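PDB 4O7H: glutathione S-transferase from Rhodospirillum rubrum F11, which probably catalyses the conjugation of glutathione to electrophilic substrates, as a dimeric transferase with a thioredoxin-like N-terminal domain and an all-helical C-terminal domain. Local coordinates for residues L94-W97 against F98-F102; V137-H140 against L141-I144; K101-R104 against E105-P109. All blocks are in the same frame, centred on the assembly; numbering follows the deposited sequence.

Interaction 1 (L94-W97 against F98-F102)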
ATOM      1  N   LEU A  94      -6.446   9.054  -1.706  1.00 11.04           N
ATOM      2  CA  LEU A  94      -6.530   9.373  -0.284  1.00 11.13           C
ATOM      3  C   LEU A  94      -6.350   8.126   0.568  1.00 11.17           C
ATOM      4  O   LEU A  94      -5.714   8.176   1.638  1.00 10.73           O
ATOM      5  CB  LEU A  94      -7.849  10.097   0.017  1.00 11.95           C
ATOM      6  CG  LEU A  94      -7.803  11.569  -0.411  1.00 12.60           C
ATOM      7  CD1 LEU A  94      -9.208  12.116  -0.398  1.00 13.06           C
ATOM      8  CD2 LEU A  94      -6.875  12.384   0.479  1.00 12.96           C
ATOM      9  N   VAL A  95      -6.896   6.989   0.122  1.00 10.89           N
ATOM     10  CA  VAL A  95      -6.571   5.713   0.797  1.00 10.81           C
ATOM     11  C   VAL A  95      -5.066   5.562   0.911  1.00 11.82           C
ATOM     12  O   VAL A  95      -4.542   5.219   1.985  1.00 10.89           O
ATOM     13  CB  VAL A  95      -7.223   4.493   0.088  1.00 10.51           C
ATOM     14  CG1 VAL A  95      -6.667   3.188   0.616  1.00 11.55           C
ATOM     15  CG2 VAL A  95      -8.710   4.555   0.322  1.00 10.98           C
ATOM     16  N   ALA A  96      -4.346   5.743  -0.203  1.00 11.10           N
ATOM     17  CA  ALA A  96      -2.890   5.655  -0.163  1.00 11.63           C
ATOM     18  C   ALA A  96      -2.251   6.731   0.731  1.00 11.42           C
ATOM     19  O   ALA A  96      -1.264   6.442   1.416  1.00 12.05           O
ATOM     20  CB  ALA A  96      -2.312   5.762  -1.566  1.00 12.54           C
ATOM     21  N   TRP A  97      -2.755   7.940   0.695  1.00 11.10           N
ATOM     22  CA  TRP A  97      -2.225   8.988   1.580  1.00 11.46           C
ATOM     23  C   TRP A  97      -2.177   8.463   3.037  1.00 11.51           C
ATOM     24  O   TRP A  97      -1.157   8.612   3.744  1.00 11.49           O
ATOM     25  CB  TRP A  97      -3.100  10.202   1.532  1.00 12.65           C
ATOM     26  CG  TRP A  97      -2.623  11.277   2.439  1.00 11.97           C
ATOM     27  CD1 TRP A  97      -2.866  11.374   3.778  1.00 13.43           C
ATOM     28  CD2 TRP A  97      -1.826  12.424   2.090  1.00 12.76           C
ATOM     29  NE1 TRP A  97      -2.255  12.486   4.287  1.00 13.29           N
ATOM     30  CE2 TRP A  97      -1.644  13.162   3.250  1.00 12.75           C
ATOM     31  CE3 TRP A  97      -1.285  12.903   0.888  1.00 13.51           C
ATOM     32  CZ2 TRP A  97      -0.906  14.362   3.280  1.00 14.30           C
ATOM     33  CZ3 TRP A  97      -0.575  14.058   0.912  1.00 13.64           C
ATOM     34  CH2 TRP A  97      -0.395  14.789   2.087  1.00 13.88           C
ATOM     35  N   PHE A  98      -3.246   7.850   3.467  1.00 11.36           N
ATOM     36  CA  PHE A  98      -3.315   7.401   4.870  1.00 11.65           C
ATOM     37  C   PHE A  98      -2.635   6.088   5.067  1.00 11.76           C
ATOM     38  O   PHE A  98      -1.914   5.909   6.054  1.00 11.87           O
ATOM     39  CB  PHE A  98      -4.788   7.402   5.375  1.00 11.00           C
ATOM     40  CG  PHE A  98      -5.260   8.800   5.584  1.00 11.55           C
ATOM     41  CD1 PHE A  98      -4.926   9.507   6.724  1.00 11.39           C
ATOM     42  CD2 PHE A  98      -5.958   9.422   4.583  1.00 11.16           C
ATOM     43  CE1 PHE A  98      -5.311  10.854   6.842  1.00 11.43           C
ATOM     44  CE2 PHE A  98      -6.307  10.767   4.685  1.00 11.71           C
ATOM     45  CZ  PHE A  98      -5.989  11.453   5.833  1.00 11.29           C
ATOM     46  N   ASP A  99      -2.827   5.118   4.155  1.00 11.57           N
ATOM     47  CA  ASP A  99      -2.181   3.801   4.383  1.00 13.16           C
ATOM     48  C   ASP A  99      -0.658   3.782   4.127  1.00 13.75           C
ATOM     49  O   ASP A  99       0.033   2.860   4.568  1.00 16.50           O
ATOM     50  CB  ASP A  99      -2.864   2.690   3.571  1.00 13.77           C
ATOM     51  CG  ASP A  99      -4.138   2.180   4.195  1.00 16.85           C
ATOM     52  OD1 ASP A  99      -4.381   2.303   5.454  1.00 17.89           O
ATOM     53  OD2 ASP A  99      -5.002   1.658   3.436  1.00 16.96           O
ATOM     54  N   ARG A 100      -0.135   4.769   3.410  1.00 13.84           N
ATOM     55  CA  ARG A 100       1.321   4.965   3.261  1.00 13.98           C
ATOM     56  C   ARG A 100       1.845   6.107   4.114  1.00 14.11           C
ATOM     57  O   ARG A 100       2.684   5.875   4.991  1.00 16.32           O
ATOM     58  CB  ARG A 100       1.719   5.201   1.763  1.00 15.59           C
ATOM     59  CG  ARG A 100       3.177   5.582   1.550  1.00 17.25           C
ATOM     60  CD  ARG A 100       3.645   5.500   0.055  1.00 18.97           C
ATOM     61  NE  ARG A 100       2.789   6.347  -0.762  1.00 18.70           N
ATOM     62  CZ  ARG A 100       1.968   5.931  -1.720  1.00 19.45           C
ATOM     63  NH1 ARG A 100       1.883   4.644  -2.031  1.00 20.73           N
ATOM     64  NH2 ARG A 100       1.195   6.797  -2.320  1.00 18.84           N
ATOM     65  N   LYS A 101       1.506   7.334   3.761  1.00 14.32           N
ATOM     66  CA  LYS A 101       2.135   8.537   4.346  1.00 14.56           C
ATOM     67  C   LYS A 101       1.750   8.683   5.834  1.00 13.84           C
ATOM     68  O   LYS A 101       2.613   8.807   6.709  1.00 13.20           O
ATOM     69  CB  LYS A 101       1.829   9.802   3.564  1.00 15.01           C
ATOM     70  CG  LYS A 101       2.617  10.991   4.003  1.00 15.73           C
ATOM     71  CD  LYS A 101       2.224  12.252   3.260  1.00 17.43           C
ATOM     72  CE  LYS A 101       2.746  13.516   3.916  1.00 19.14           C
ATOM     73  NZ  LYS A 101       4.229  13.661   3.808  1.00 20.30           N
ATOM     74  N   PHE A 102       0.455   8.726   6.136  1.00 12.73           N
ATOM     75  CA  PHE A 102       0.059   8.829   7.533  1.00 12.39           C
ATOM     76  C   PHE A 102       0.564   7.638   8.305  1.00 12.70           C
ATOM     77  O   PHE A 102       1.080   7.764   9.431  1.00 13.07           O
ATOM     78  CB  PHE A 102      -1.479   8.953   7.643  1.00 12.14           C
ATOM     79  CG  PHE A 102      -1.995   9.217   9.047  1.00 11.32           C
ATOM     80  CD1 PHE A 102      -2.029   8.232   9.996  1.00 10.90           C
ATOM     81  CD2 PHE A 102      -2.500  10.446   9.357  1.00 11.72           C
ATOM     82  CE1 PHE A 102      -2.507   8.496  11.257  1.00 11.30           C
ATOM     83  CE2 PHE A 102      -3.009  10.714  10.599  1.00 11.25           C
ATOM     84  CZ  PHE A 102      -3.009   9.734  11.561  1.00 11.33           C
TER
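Trp-97 and Phe-98, neighbours on helix 85-119, turn their rings together in an edge-to-face (T-shaped) pair in the buried helix packing of the C-terminal, all-helical domain of this glutathione S-transferase fold. The five-membered ring of the indole leads: Trp-97 CD1 stands over the centre of the phenyl face, 3.6 Å from Phe-98 CE2, and the two planes meet at 60°. Phe-98 CD2 also approaches the carbonyl oxygen Leu-94 O edge-on. This is the densely filled side of the helix, where Leu-94 and Phe-98 pack on helix 127-150 and Phe-98 also meets Thr-165 and Ala-166 of helix 161-175.

The backbone underneath is regular at first, with Asp-99 N bonded to Val-95 O at 2.8 Å, then widens into a pi-type turn in which Phe-102 N reaches back five residues to Trp-97 O at 2.9 Å, lying in the carbonyl plane.

Against this close ring packing stands the partly exposed, more polar side formed by Asp-99, Arg-100 and Lys-101. With its CG set opposite the backbone N (chi1 -171°), Lys-101 runs alongside the indole, and its CD lies in a CH-pi contact over the six-membered ring of Trp-97, 3.8 Å from the centroid; the ammonium group continues past the ring to Glu-105. Arg-100 crosses to the second subunit, where Glu-47 and Asp-63 of that chain take its guanidinium in salt bridges, while Ala-96 CB touches its NH2. Asp-99 brings OD2 to within 3.6 Å of Val-95 CG1, and the same oxygen is held by Lys-15 and Trp-65 of its own chain. Buried Trp-97 NE1 is satisfied across the helix packing by His-140 ND1.

Interaction 2 (V137-H140 against L141-I144); sequences VHTH and LRYI
Val-137 and Leu-141 lie side by side one turn apart on helix 127-150, with Val-137 CG2 4.0 Å from Leu-141 CD1. Beneath them Leu-141 N donates to Val-137 O at 2.9 Å with an N-H...O angle of 167°, the first of four consecutive alpha-helical bonds that end with Ile-144 N on His-140 O.

On the exposed flank, Arg-142 bends at chi3 (-63°) and folds back along its own helix. One face of its guanidinium lies over Thr-139 CA, while Arg-142 NH2 comes within 3.7 Å of Thr-139 OG1 and Arg-142 NH1 lies 3.9 Å from His-138 CB.

The next shell fixes the buried side of this helix in the C-terminal domain. Leu-141 and Ile-144 pack on Ala-187 of helix 185-195, and Val-137 on Val-106 of helix 85-119. Tyr-143 OH bonds to Arg-93, and His-140 is gripped at both ring nitrogens, its NE2 facing Glu-105 OE1. Since the indole N-H of Trp-97 can only donate, ND1 presumably accepts, so NE2 probably carries the proton it offers to the carboxylate, consistent with a neutral imidazole of fixed orientation.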
ATOM      1  N   VAL A 137       1.358  14.277  13.147  1.00 15.64           N
ATOM      2  CA  VAL A 137      -0.116  14.163  13.060  1.00 14.76           C
ATOM      3  C   VAL A 137      -0.747  15.536  12.812  1.00 16.12           C
ATOM      4  O   VAL A 137      -1.769  15.646  12.175  1.00 15.02           O
ATOM      5  CB  VAL A 137      -0.757  13.445  14.279  1.00 15.73           C
ATOM      6  CG1 VAL A 137      -0.795  14.302  15.508  1.00 16.90           C
ATOM      7  CG2 VAL A 137      -2.188  13.004  13.929  1.00 14.71           C
ATOM      8  N   HIS A 138      -0.100  16.611  13.265  1.00 16.26           N
ATOM      9  CA  HIS A 138      -0.633  17.935  12.956  1.00 18.59           C
ATOM     10  C   HIS A 138      -0.771  18.226  11.431  1.00 16.11           C
ATOM     11  O   HIS A 138      -1.757  18.798  11.002  1.00 16.58           O
ATOM     12  CB  HIS A 138       0.256  19.008  13.581  1.00 20.31           C
ATOM     13  CG  HIS A 138       0.091  19.145  15.054  1.00 20.56           C
ATOM     14  ND1 HIS A 138      -0.886  19.921  15.628  1.00 20.71           N
ATOM     15  CD2 HIS A 138       0.790  18.604  16.075  1.00 20.98           C
ATOM     16  CE1 HIS A 138      -0.787  19.852  16.938  1.00 21.32           C
ATOM     17  NE2 HIS A 138       0.214  19.053  17.236  1.00 22.18           N
ATOM     18  N   THR A 139       0.234  17.884  10.642  1.00 17.37           N
ATOM     19  CA  THR A 139       0.219  18.155   9.199  1.00 17.11           C
ATOM     20  C   THR A 139      -0.940  17.426   8.545  1.00 14.80           C
ATOM     21  O   THR A 139      -1.641  17.968   7.690  1.00 15.90           O
ATOM     22  CB  THR A 139       1.521  17.680   8.555  1.00 20.93           C
ATOM     23  OG1 THR A 139       2.641  18.163   9.331  1.00 25.97           O
ATOM     24  CG2 THR A 139       1.623  18.155   7.152  1.00 21.20           C
ATOM     25  N   HIS A 140      -1.148  16.188   8.990  1.00 14.27           N
ATOM     26  CA  HIS A 140      -2.287  15.404   8.482  1.00 13.77           C
ATOM     27  C   HIS A 140      -3.646  15.928   8.867  1.00 13.02           C
ATOM     28  O   HIS A 140      -4.584  15.897   8.056  1.00 13.81           O
ATOM     29  CB  HIS A 140      -2.138  13.952   8.882  1.00 13.03           C
ATOM     30  CG  HIS A 140      -0.985  13.313   8.204  1.00 13.78           C
ATOM     31  ND1 HIS A 140      -1.087  12.768   6.938  1.00 13.68           N
ATOM     32  CD2 HIS A 140       0.308  13.180   8.578  1.00 13.53           C
ATOM     33  CE1 HIS A 140       0.107  12.344   6.557  1.00 13.86           C
ATOM     34  NE2 HIS A 140       0.974  12.605   7.521  1.00 14.46           N
ATOM     35  N   LEU A 141      -3.773  16.345  10.134  1.00 12.24           N
ATOM     36  CA  LEU A 141      -5.001  16.968  10.559  1.00 12.46           C
ATOM     37  C   LEU A 141      -5.296  18.271   9.840  1.00 12.47           C
ATOM     38  O   LEU A 141      -6.447  18.525   9.548  1.00 11.60           O
ATOM     39  CB  LEU A 141      -5.037  17.184  12.058  1.00 12.40           C
ATOM     40  CG  LEU A 141      -5.172  15.879  12.838  1.00 13.77           C
ATOM     41  CD1 LEU A 141      -4.722  16.090  14.278  1.00 14.94           C
ATOM     42  CD2 LEU A 141      -6.581  15.288  12.786  1.00 13.75           C
ATOM     43  N   ARG A 142      -4.266  19.062   9.533  1.00 14.67           N
ATOM     44  CA  ARG A 142      -4.478  20.289   8.761  1.00 16.32           C
ATOM     45  C   ARG A 142      -5.001  19.968   7.357  1.00 15.11           C
ATOM     46  O   ARG A 142      -5.883  20.671   6.811  1.00 14.39           O
ATOM     47  CB  ARG A 142      -3.184  21.137   8.650  1.00 20.11           C
ATOM     48  CG  ARG A 142      -2.740  21.797   9.936  1.00 25.97           C
ATOM     49  CD  ARG A 142      -1.785  22.985   9.679  1.00 30.47           C
ATOM     50  NE  ARG A 142      -0.548  22.552   9.050  1.00 34.41           N
ATOM     51  CZ  ARG A 142       0.490  22.055   9.712  1.00 36.94           C
ATOM     52  NH1 ARG A 142       0.442  21.926  11.033  1.00 39.06           N
ATOM     53  NH2 ARG A 142       1.569  21.670   9.042  1.00 39.65           N
ATOM     54  N   TYR A 143      -4.488  18.885   6.772  1.00 15.51           N
ATOM     55  CA  TYR A 143      -4.937  18.475   5.449  1.00 14.65           C
ATOM     56  C   TYR A 143      -6.374  17.995   5.448  1.00 14.25           C
ATOM     57  O   TYR A 143      -7.158  18.311   4.588  1.00 13.29           O
ATOM     58  CB  TYR A 143      -3.989  17.401   4.888  1.00 15.93           C
ATOM     59  CG  TYR A 143      -4.220  17.037   3.467  1.00 16.95           C
ATOM     60  CD1 TYR A 143      -4.460  18.016   2.512  1.00 18.13           C
ATOM     61  CD2 TYR A 143      -4.219  15.715   3.068  1.00 16.13           C
ATOM     62  CE1 TYR A 143      -4.671  17.675   1.184  1.00 19.50           C
ATOM     63  CE2 TYR A 143      -4.414  15.363   1.751  1.00 17.18           C
ATOM     64  CZ  TYR A 143      -4.637  16.345   0.812  1.00 18.81           C
ATOM     65  OH  TYR A 143      -4.892  16.044  -0.484  1.00 18.22           O
ATOM     66  N   ILE A 144      -6.721  17.172   6.433  1.00 11.82           N
ATOM     67  CA  ILE A 144      -8.098  16.753   6.599  1.00 11.60           C
ATOM     68  C   ILE A 144      -9.026  17.947   6.735  1.00 12.02           C
ATOM     69  O   ILE A 144     -10.073  18.017   6.097  1.00 12.09           O
ATOM     70  CB  ILE A 144      -8.214  15.803   7.815  1.00 11.18           C
ATOM     71  CG1 ILE A 144      -7.517  14.473   7.520  1.00 12.42           C
ATOM     72  CG2 ILE A 144      -9.670  15.615   8.201  1.00 13.26           C
ATOM     73  CD1 ILE A 144      -7.431  13.551   8.698  1.00 11.95           C
TER

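Interaction 3 (K101-R104 against E105-P109); sequences KFNR and EVTEP
Across 101-104 and 105-109, helix 85-119 departs from regular alpha geometry. Glu-105 N still bonds to Lys-101 O, but Phe-102 O then accepts from two successive amides, Val-106 N at 2.8 Å and Thr-107 N at 3.3 Å, which reach it from opposite faces of the carbonyl plane. Thr-107 N already spans five residues, and Glu-108 N to Asn-103 O, 2.8 Å, continues this wide pi-type pattern. Pro-109 has no N-H to offer, and the helix kinks there, with Pro-109 CD against Arg-104 O.

Lys-101 and Glu-105 form a salt bridge, NZ to OE2 at 2.8 Å, on the syn side of the carboxylate and 20° out of its plane. Extended beyond CG (chi2 178°), the Glu-105 chain carries its carboxylate back to the lysine. The other oxygen, OE1, is bonded to His-140 NE2 of helix 127-150. A glutamine in place of Glu-105 would probably leave the Lys-101 ammonium without its countercharge and weaken the hold on His-140.

In the helical domain of the glutathione S-transferase fold, Phe-102 and Val-106 pack on Ile-173 of helix 161-175, and Val-106 also on Val-137. Val-106 CB sits over the Phe-102 ring face, 4.0 Å from its centroid, while Thr-107 OG1 comes in at the ring edge, 3.2 Å from Phe-102 CD1; this buried hydroxyl has no hydrogen-bonding partner in the model. On the flank that meets the second subunit, where Arg-104 NH1 pairs with Glu-108 of that chain, Arg-104 and Glu-108 run alongside each other, joined by a long salt bridge from NE to OE1 of 3.5 Å. One water links Arg-104 O to Glu-108 OE1; another accepts from Asn-103 ND2 and donates to Glu-108 OE2, backing a weak direct bond between that amide and carboxylate.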
ATOM      1  N   LYS A 101       1.506   7.334   3.761  1.00 14.32           N
ATOM      2  CA  LYS A 101       2.135   8.537   4.346  1.00 14.56           C
ATOM      3  C   LYS A 101       1.750   8.683   5.834  1.00 13.84           C
ATOM      4  O   LYS A 101       2.613   8.807   6.709  1.00 13.20           O
ATOM      5  CB  LYS A 101       1.829   9.802   3.564  1.00 15.01           C
ATOM      6  CG  LYS A 101       2.617  10.991   4.003  1.00 15.73           C
ATOM      7  CD  LYS A 101       2.224  12.252   3.260  1.00 17.43           C
ATOM      8  CE  LYS A 101       2.746  13.516   3.916  1.00 19.14           C
ATOM      9  NZ  LYS A 101       4.229  13.661   3.808  1.00 20.30           N
ATOM     10  N   PHE A 102       0.455   8.726   6.136  1.00 12.73           N
ATOM     11  CA  PHE A 102       0.059   8.829   7.533  1.00 12.39           C
ATOM     12  C   PHE A 102       0.564   7.638   8.305  1.00 12.70           C
ATOM     13  O   PHE A 102       1.080   7.764   9.431  1.00 13.07           O
ATOM     14  CB  PHE A 102      -1.479   8.953   7.643  1.00 12.14           C
ATOM     15  CG  PHE A 102      -1.995   9.217   9.047  1.00 11.32           C
ATOM     16  CD1 PHE A 102      -2.029   8.232   9.996  1.00 10.90           C
ATOM     17  CD2 PHE A 102      -2.500  10.446   9.357  1.00 11.72           C
ATOM     18  CE1 PHE A 102      -2.507   8.496  11.257  1.00 11.30           C
ATOM     19  CE2 PHE A 102      -3.009  10.714  10.599  1.00 11.25           C
ATOM     20  CZ  PHE A 102      -3.009   9.734  11.561  1.00 11.33           C
ATOM     21  N   ASN A 103       0.446   6.446   7.708  1.00 13.16           N
ATOM     22  CA  ASN A 103       0.851   5.231   8.367  1.00 12.65           C
ATOM     23  C   ASN A 103       2.329   5.274   8.763  1.00 14.19           C
ATOM     24  O   ASN A 103       2.679   4.876   9.869  1.00 14.33           O
ATOM     25  CB  ASN A 103       0.570   4.026   7.493  1.00 13.30           C
ATOM     26  CG  ASN A 103       0.914   2.727   8.175  1.00 13.07           C
ATOM     27  OD1 ASN A 103       0.366   2.389   9.208  1.00 14.19           O
ATOM     28  ND2 ASN A 103       1.924   2.014   7.621  1.00 15.76           N
ATOM     29  N   ARG A 104       3.181   5.715   7.833  1.00 14.86           N
ATOM     30  CA  ARG A 104       4.619   5.713   8.095  1.00 17.58           C
ATOM     31  C   ARG A 104       5.021   6.802   9.076  1.00 16.96           C
ATOM     32  O   ARG A 104       5.947   6.590   9.876  1.00 18.07           O
ATOM     33  CB  ARG A 104       5.423   5.826   6.766  1.00 20.32           C
ATOM     34  CG  ARG A 104       5.295   4.551   5.936  1.00 26.94           C
ATOM     35  CD  ARG A 104       5.974   3.280   6.515  1.00 31.41           C
ATOM     36  NE  ARG A 104       7.447   3.401   6.563  1.00 36.18           N
ATOM     37  CZ  ARG A 104       8.259   3.157   5.529  1.00 38.69           C
ATOM     38  NH1 ARG A 104       7.762   2.742   4.374  1.00 38.26           N
ATOM     39  NH2 ARG A 104       9.567   3.319   5.660  1.00 43.06           N
ATOM     40  N   GLU A 105       4.361   7.948   9.004  1.00 15.64           N
ATOM     41  CA  GLU A 105       4.752   9.133   9.745  1.00 15.50           C
ATOM     42  C   GLU A 105       4.154   9.182  11.152  1.00 15.98           C
ATOM     43  O   GLU A 105       4.687   9.878  12.030  1.00 17.74           O
ATOM     44  CB  GLU A 105       4.339  10.396   8.991  1.00 16.24           C
ATOM     45  CG  GLU A 105       5.111  10.598   7.684  1.00 16.58           C
ATOM     46  CD  GLU A 105       4.716  11.820   6.856  1.00 18.22           C
ATOM     47  OE1 GLU A 105       3.783  12.567   7.190  1.00 18.17           O
ATOM     48  OE2 GLU A 105       5.393  12.077   5.822  1.00 19.83           O
ATOM     49  N   VAL A 106       3.036   8.490  11.357  1.00 14.59           N
ATOM     50  CA  VAL A 106       2.258   8.610  12.594  1.00 13.15           C
ATOM     51  C   VAL A 106       1.865   7.243  13.195  1.00 13.71           C
ATOM     52  O   VAL A 106       2.204   6.881  14.314  1.00 13.87           O
ATOM     53  CB  VAL A 106       0.999   9.480  12.338  1.00 12.88           C
ATOM     54  CG1 VAL A 106       0.243   9.663  13.649  1.00 13.25           C
ATOM     55  CG2 VAL A 106       1.294  10.839  11.686  1.00 13.19           C
ATOM     56  N   THR A 107       1.074   6.458  12.461  1.00 12.46           N
ATOM     57  CA  THR A 107       0.567   5.224  12.992  1.00 12.84           C
ATOM     58  C   THR A 107       1.627   4.208  13.408  1.00 14.71           C
ATOM     59  O   THR A 107       1.609   3.676  14.536  1.00 14.69           O
ATOM     60  CB  THR A 107      -0.374   4.545  11.984  1.00 13.29           C
ATOM     61  OG1 THR A 107      -1.286   5.535  11.490  1.00 12.11           O
ATOM     62  CG2 THR A 107      -1.156   3.438  12.701  1.00 14.26           C
ATOM     63  N   GLU A 108       2.575   3.938  12.512  1.00 15.49           N
ATOM     64  CA  GLU A 108       3.615   2.971  12.828  1.00 17.91           C
ATOM     65  C   GLU A 108       4.375   3.319  14.088  1.00 17.37           C
ATOM     66  O   GLU A 108       4.427   2.486  14.971  1.00 17.18           O
ATOM     67  CB  GLU A 108       4.604   2.778  11.680  1.00 19.87           C
ATOM     68  CG  GLU A 108       4.098   1.809  10.661  1.00 23.29           C
ATOM     69  CD  GLU A 108       5.116   1.459   9.578  1.00 26.74           C
ATOM     70  OE1 GLU A 108       6.201   2.053   9.526  1.00 28.67           O
ATOM     71  OE2 GLU A 108       4.774   0.593   8.775  1.00 30.94           O
ATOM     72  N   PRO A 109       4.939   4.531  14.180  1.00 17.22           N
ATOM     73  CA  PRO A 109       5.674   4.783  15.423  1.00 19.70           C
ATOM     74  C   PRO A 109       4.786   4.816  16.676  1.00 19.57           C
ATOM     75  O   PRO A 109       5.139   4.255  17.704  1.00 19.76           O
ATOM     76  CB  PRO A 109       6.315   6.115  15.182  1.00 19.66           C
ATOM     77  CG  PRO A 109       5.561   6.773  14.075  1.00 20.25           C
ATOM     78  CD  PRO A 109       5.149   5.610  13.217  1.00 19.06           C
TER
HETATM   79  O   HOH W   1       2.728  -0.720   9.124  1.00 31.25           O
HETATM   80  O   HOH W   2       7.580   4.403  10.201  1.00 24.30           O

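Interactions 1 and 3 are successive parts of helix 85-119, sharing Lys-101 and Phe-102, with centres about 9 Å apart; Phe-98 O to Asn-103 N, 2.9 Å, is a probable hydrogen bond between them. Interaction 2 lies on helix 127-150, its centre about 12 Å from each of the others. His-140 joins all three: its ND1 is 2.9 Å from Trp-97 NE1 of interaction 1, its NE2 2.8 Å from Glu-105 OE1 of interaction 3, and its CG 3.4 Å from the shared Phe-102 CD2. Tyr-143 and Ile-144 add packing on Trp-97 and Phe-98. All three contacts also reach the second subunit, interaction 2 through Tyr-143 alone.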